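Local coordinates for protein CT_858 (Chlamydia trachomatis, PDB 3DOR), which is a secreted chlamydial protease that forms a dimer and probably cleaves proteins as a serine-type endopeptidase of the S41 peptidase family, at residues S272-T284 and V293-E307. Sequence-based numbering, arbitrary orientation.
Sequences SEGLFRAYISSVT and VGFLRIPTYSWQDME
Y279, with CG between its backbone N and carbonyl carbon (chi1 63°), and F295, with CG anti to N (chi1 177°), together bring their rings to the same face of the sheet. The tyrosine ring thereby comes across to F295, whose CB sits over its face, 3.7 Å from the centroid, while Y279 OH lies above the rim of the phenylalanine ring. The planes are nearly parallel, 20° apart, but displaced so that little of one ring lies above the other. Tyrosine suits this place because its apolar ring packs while its hydroxyl hydrogen-bonds I265 N. Beneath them 278-284 and 293-297 pair as an antiparallel hairpin in the mixed sheet; Y279 and F295 exchange two bonds, F295 N to Y279 O at 2.8 Å. On the other face the small A278 lets its CB pack on L296 CD2 at 3.7 Å, and I323 of helix 316-330 packs on A278. Past the strand, M306, bent at chi3, lays CE over the F276 ring in a CH-pi contact, 3.9 Å from its centroid, its SD adding an oblique Met-aromatic one. R297 N still bonds R277 O, but water takes the return bond from R277 N to R297 O, and another bridges L275 O and E307 O. Direct bonds thus fix the strand register, while the M306 methyl and bridging waters join the chain beyond.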
loop_
_atom_site.group_PDB
_atom_site.type_symbol
_atom_site.label_atom_id
_atom_site.label_comp_id
_atom_site.label_asym_id
_atom_site.label_seq_id
_atom_site.Cartn_x
_atom_site.Cartn_y
_atom_site.Cartn_z
ATOM N N SER B 272 -3.079 -30.882 -21.192
ATOM C CA SER B 272 -3.450 -30.545 -19.824
ATOM C C SER B 272 -4.728 -29.709 -19.840
ATOM O O SER B 272 -4.992 -28.987 -20.798
ATOM C CB SER B 272 -2.313 -29.771 -19.158
ATOM O OG SER B 272 -2.559 -29.586 -17.777
ATOM N N GLU B 273 -5.509 -29.791 -18.769
ATOM C CA GLU B 273 -6.780 -29.078 -18.706
ATOM C C GLU B 273 -6.913 -27.946 -17.694
ATOM O O GLU B 273 -8.011 -27.418 -17.513
ATOM C CB GLU B 273 -7.911 -30.077 -18.444
ATOM C CG GLU B 273 -8.054 -31.161 -19.493
ATOM C CD GLU B 273 -9.152 -32.158 -19.149
ATOM O OE1 GLU B 273 -9.391 -33.080 -19.961
ATOM O OE2 GLU B 273 -9.773 -32.024 -18.069
ATOM N N GLY B 274 -5.825 -27.561 -17.040
ATOM C CA GLY B 274 -5.924 -26.498 -16.054
ATOM C C GLY B 274 -5.631 -25.077 -16.510
ATOM O O GLY B 274 -6.028 -24.648 -17.595
ATOM N N LEU B 275 -4.925 -24.349 -15.652
ATOM C CA LEU B 275 -4.550 -22.963 -15.886
ATOM C C LEU B 275 -3.477 -22.778 -16.966
ATOM O O LEU B 275 -3.532 -21.829 -17.747
ATOM C CB LEU B 275 -4.054 -22.361 -14.566
ATOM C CG LEU B 275 -4.819 -21.216 -13.894
ATOM C CD1 LEU B 275 -6.326 -21.430 -13.962
ATOM C CD2 LEU B 275 -4.353 -21.115 -12.450
ATOM N N PHE B 276 -2.502 -23.680 -17.001
ATOM C CA PHE B 276 -1.407 -23.602 -17.966
ATOM C C PHE B 276 -1.695 -24.274 -19.301
ATOM O O PHE B 276 -2.378 -25.297 -19.363
ATOM C CB PHE B 276 -0.133 -24.285 -17.430
ATOM C CG PHE B 276 0.474 -23.629 -16.227
ATOM C CD1 PHE B 276 0.078 -23.987 -14.947
ATOM C CD2 PHE B 276 1.481 -22.680 -16.379
ATOM C CE1 PHE B 276 0.687 -23.408 -13.817
ATOM C CE2 PHE B 276 2.095 -22.095 -15.262
ATOM C CZ PHE B 276 1.698 -22.459 -13.979
ATOM N N ARG B 277 -1.154 -23.712 -20.373
ATOM C CA ARG B 277 -1.288 -24.358 -21.668
ATOM C C ARG B 277 -0.115 -25.348 -21.657
ATOM O O ARG B 277 1.050 -24.950 -21.557
ATOM C CB ARG B 277 -1.109 -23.375 -22.830
ATOM C CG ARG B 277 -1.108 -24.089 -24.181
ATOM C CD ARG B 277 -1.054 -23.153 -25.380
ATOM N NE ARG B 277 -1.090 -23.920 -26.622
ATOM C CZ ARG B 277 -0.758 -23.443 -27.815
ATOM N NH1 ARG B 277 -0.361 -22.186 -27.947
ATOM N NH2 ARG B 277 -0.805 -24.229 -28.877
ATOM N N ALA B 278 -0.417 -26.634 -21.743
ATOM C CA ALA B 278 0.629 -27.634 -21.723
ATOM C C ALA B 278 0.151 -28.896 -22.411
ATOM O O ALA B 278 -1.001 -29.313 -22.237
ATOM C CB ALA B 278 1.026 -27.936 -20.280
ATOM N N TYR B 279 1.034 -29.505 -23.191
ATOM C CA TYR B 279 0.671 -30.714 -23.894
ATOM C C TYR B 279 1.900 -31.496 -24.299
ATOM O O TYR B 279 3.033 -31.078 -24.051
ATOM C CB TYR B 279 -0.176 -30.367 -25.132
ATOM C CG TYR B 279 0.538 -29.526 -26.172
ATOM C CD1 TYR B 279 1.344 -30.120 -27.138
ATOM C CD2 TYR B 279 0.427 -28.130 -26.170
ATOM C CE1 TYR B 279 2.028 -29.356 -28.080
ATOM C CE2 TYR B 279 1.109 -27.353 -27.112
ATOM C CZ TYR B 279 1.908 -27.977 -28.059
ATOM O OH TYR B 279 2.605 -27.228 -28.978
ATOM N N ILE B 280 1.663 -32.650 -24.902
ATOM C CA ILE B 280 2.727 -33.511 -25.377
ATOM C C ILE B 280 2.391 -33.819 -26.823
ATOM O O ILE B 280 1.248 -34.153 -27.122
ATOM C CB ILE B 280 2.775 -34.840 -24.600
ATOM C CG1 ILE B 280 3.062 -34.582 -23.121
ATOM C CG2 ILE B 280 3.850 -35.734 -25.177
ATOM C CD1 ILE B 280 3.162 -35.863 -22.291
ATOM N N SER B 281 3.370 -33.675 -27.713
ATOM C CA SER B 281 3.193 -33.969 -29.134
ATOM C C SER B 281 4.376 -34.808 -29.576
ATOM O O SER B 281 5.310 -35.012 -28.811
ATOM C CB SER B 281 3.171 -32.691 -29.976
ATOM O OG SER B 281 2.055 -31.883 -29.663
ATOM N N SER B 282 4.331 -35.302 -30.807
ATOM C CA SER B 282 5.435 -36.089 -31.343
ATOM C C SER B 282 6.209 -35.219 -32.321
ATOM O O SER B 282 5.622 -34.585 -33.196
ATOM C CB SER B 282 4.907 -37.324 -32.067
ATOM O OG SER B 282 3.934 -36.951 -33.025
ATOM N N VAL B 283 7.525 -35.171 -32.147
ATOM C CA VAL B 283 8.404 -34.395 -33.016
ATOM C C VAL B 283 9.266 -35.386 -33.800
ATOM O O VAL B 283 9.850 -36.301 -33.218
ATOM C CB VAL B 283 9.310 -33.466 -32.184
ATOM C CG1 VAL B 283 10.333 -32.788 -33.081
ATOM C CG2 VAL B 283 8.461 -32.419 -31.475
ATOM N N THR B 284 9.344 -35.220 -35.117
ATOM C CA THR B 284 10.130 -36.145 -35.925
ATOM C C THR B 284 11.354 -35.476 -36.540
ATOM O O THR B 284 11.285 -34.333 -36.979
ATOM C CB THR B 284 9.277 -36.751 -37.045
ATOM O OG1 THR B 284 8.976 -35.743 -38.014
ATOM C CG2 THR B 284 7.971 -37.280 -36.485
ATOM N N VAL B 293 7.624 -35.052 -27.165
ATOM C CA VAL B 293 8.129 -33.821 -26.580
ATOM C C VAL B 293 7.054 -33.015 -25.875
ATOM O O VAL B 293 5.947 -32.856 -26.380
ATOM C CB VAL B 293 8.794 -32.939 -27.670
ATOM C CG1 VAL B 293 9.281 -31.622 -27.066
ATOM C CG2 VAL B 293 9.964 -33.705 -28.309
ATOM N N GLY B 294 7.388 -32.509 -24.696
ATOM C CA GLY B 294 6.430 -31.703 -23.968
ATOM C C GLY B 294 6.519 -30.245 -24.369
ATOM O O GLY B 294 7.577 -29.769 -24.801
ATOM N N PHE B 295 5.391 -29.547 -24.263
ATOM C CA PHE B 295 5.314 -28.123 -24.555
ATOM C C PHE B 295 4.574 -27.483 -23.384
ATOM O O PHE B 295 3.490 -27.927 -22.991
ATOM C CB PHE B 295 4.550 -27.831 -25.844
ATOM C CG PHE B 295 4.401 -26.342 -26.130
ATOM C CD1 PHE B 295 5.349 -25.661 -26.891
ATOM C CD2 PHE B 295 3.337 -25.619 -25.593
ATOM C CE1 PHE B 295 5.242 -24.284 -27.114
ATOM C CE2 PHE B 295 3.220 -24.241 -25.808
ATOM C CZ PHE B 295 4.174 -23.572 -26.570
ATOM N N LEU B 296 5.172 -26.442 -22.828
ATOM C CA LEU B 296 4.598 -25.740 -21.694
ATOM C C LEU B 296 4.840 -24.246 -21.875
ATOM O O LEU B 296 5.938 -23.842 -22.223
ATOM C CB LEU B 296 5.275 -26.216 -20.404
ATOM C CG LEU B 296 4.935 -25.567 -19.055
ATOM C CD1 LEU B 296 5.519 -24.174 -18.979
ATOM C CD2 LEU B 296 3.433 -25.518 -18.870
ATOM N N ARG B 297 3.817 -23.426 -21.663
ATOM C CA ARG B 297 4.009 -21.980 -21.765
ATOM C C ARG B 297 3.896 -21.387 -20.363
ATOM O O ARG B 297 2.947 -21.698 -19.636
ATOM C CB ARG B 297 2.959 -21.341 -22.690
ATOM C CG ARG B 297 3.017 -19.804 -22.712
ATOM C CD ARG B 297 2.079 -19.144 -23.744
ATOM N NE ARG B 297 1.946 -17.720 -23.438
ATOM C CZ ARG B 297 2.948 -16.842 -23.510
ATOM N NH1 ARG B 297 4.158 -17.222 -23.903
ATOM N NH2 ARG B 297 2.761 -15.594 -23.114
ATOM N N ILE B 298 4.884 -20.589 -19.957
ATOM C CA ILE B 298 4.838 -19.915 -18.652
ATOM C C ILE B 298 4.496 -18.497 -19.097
ATOM O O ILE B 298 5.341 -17.798 -19.653
ATOM C CB ILE B 298 6.214 -19.944 -17.927
ATOM C CG1 ILE B 298 6.617 -21.385 -17.615
ATOM C CG2 ILE B 298 6.144 -19.148 -16.629
ATOM C CD1 ILE B 298 7.987 -21.510 -16.921
ATOM N N PRO B 299 3.250 -18.056 -18.863
ATOM C CA PRO B 299 2.798 -16.724 -19.271
ATOM C C PRO B 299 3.197 -15.518 -18.425
ATOM O O PRO B 299 3.392 -14.415 -18.955
ATOM C CB PRO B 299 1.283 -16.909 -19.362
ATOM C CG PRO B 299 1.008 -17.773 -18.169
ATOM C CD PRO B 299 2.168 -18.782 -18.164
ATOM N N THR B 300 3.312 -15.716 -17.120
ATOM C CA THR B 300 3.674 -14.628 -16.221
ATOM C C THR B 300 4.218 -15.210 -14.928
ATOM O O THR B 300 3.987 -16.389 -14.635
ATOM C CB THR B 300 2.444 -13.770 -15.865
ATOM O OG1 THR B 300 2.815 -12.791 -14.888
ATOM C CG2 THR B 300 1.330 -14.645 -15.284
ATOM N N TYR B 301 4.947 -14.396 -14.166
ATOM C CA TYR B 301 5.470 -14.852 -12.894
ATOM C C TYR B 301 4.708 -14.236 -11.725
ATOM O O TYR B 301 5.065 -14.422 -10.563
ATOM C CB TYR B 301 6.982 -14.606 -12.791
ATOM C CG TYR B 301 7.760 -15.492 -13.753
ATOM C CD1 TYR B 301 8.231 -14.991 -14.968
ATOM C CD2 TYR B 301 7.953 -16.853 -13.488
ATOM C CE1 TYR B 301 8.869 -15.821 -15.903
ATOM C CE2 TYR B 301 8.596 -17.696 -14.424
ATOM C CZ TYR B 301 9.043 -17.168 -15.627
ATOM O OH TYR B 301 9.629 -17.976 -16.579
ATOM N N SER B 302 3.659 -13.485 -12.026
ATOM C CA SER B 302 2.833 -12.963 -10.947
ATOM C C SER B 302 1.653 -13.929 -11.049
ATOM O O SER B 302 0.654 -13.669 -11.721
ATOM C CB SER B 302 2.422 -11.500 -11.189
ATOM O OG SER B 302 1.537 -11.376 -12.271
ATOM N N TRP B 303 1.819 -15.082 -10.407
ATOM C CA TRP B 303 0.830 -16.149 -10.447
ATOM C C TRP B 303 -0.621 -15.748 -10.237
ATOM O O TRP B 303 -1.516 -16.342 -10.835
ATOM C CB TRP B 303 1.203 -17.249 -9.445
ATOM C CG TRP B 303 1.447 -16.755 -8.057
ATOM C CD1 TRP B 303 2.591 -16.177 -7.571
ATOM C CD2 TRP B 303 0.533 -16.821 -6.956
ATOM N NE1 TRP B 303 2.443 -15.884 -6.231
ATOM C CE2 TRP B 303 1.190 -16.269 -5.832
ATOM C CE3 TRP B 303 -0.778 -17.294 -6.813
ATOM C CZ2 TRP B 303 0.578 -16.186 -4.577
ATOM C CZ3 TRP B 303 -1.385 -17.209 -5.564
ATOM C CH2 TRP B 303 -0.705 -16.657 -4.463
ATOM N N GLN B 304 -0.856 -14.747 -9.401
ATOM C CA GLN B 304 -2.213 -14.307 -9.114
ATOM C C GLN B 304 -2.926 -13.674 -10.313
ATOM O O GLN B 304 -4.153 -13.632 -10.357
ATOM C CB GLN B 304 -2.196 -13.337 -7.918
ATOM C CG GLN B 304 -1.418 -13.888 -6.716
ATOM C CD GLN B 304 -1.649 -13.117 -5.420
ATOM O OE1 GLN B 304 -2.745 -13.145 -4.846
ATOM N NE2 GLN B 304 -0.613 -12.428 -4.949
ATOM N N ASP B 305 -2.162 -13.190 -11.288
ATOM C CA ASP B 305 -2.750 -12.566 -12.468
ATOM C C ASP B 305 -2.979 -13.552 -13.604
ATOM O O ASP B 305 -3.342 -13.146 -14.706
ATOM C CB ASP B 305 -1.871 -11.421 -12.997
ATOM C CG ASP B 305 -1.597 -10.350 -11.951
ATOM O OD1 ASP B 305 -2.462 -10.108 -11.087
ATOM O OD2 ASP B 305 -0.511 -9.734 -12.011
ATOM N N MET B 306 -2.753 -14.839 -13.363
ATOM C CA MET B 306 -2.977 -15.817 -14.423
ATOM C C MET B 306 -4.451 -15.891 -14.812
ATOM O O MET B 306 -5.333 -15.873 -13.956
ATOM C CB MET B 306 -2.511 -17.213 -14.002
ATOM C CG MET B 306 -1.011 -17.372 -13.919
ATOM S SD MET B 306 -0.559 -19.099 -13.770
ATOM C CE MET B 306 -0.684 -19.640 -15.492
ATOM N N GLU B 307 -4.697 -15.975 -16.114
ATOM C CA GLU B 307 -6.042 -16.071 -16.669
ATOM C C GLU B 307 -6.864 -17.145 -15.964
ATOM O O GLU B 307 -6.437 -18.291 -15.874
ATOM C CB GLU B 307 -5.960 -16.428 -18.155
ATOM C CG GLU B 307 -6.241 -15.292 -19.122
ATOM C CD GLU B 307 -5.767 -15.605 -20.541
ATOM O OE1 GLU B 307 -4.711 -15.070 -20.950
ATOM O OE2 GLU B 307 -6.446 -16.392 -21.241
HETATM O O HOH W 1 -4.670 -19.387 -17.306
HETATM O O HOH W 2 0.186 -21.151 -20.098
#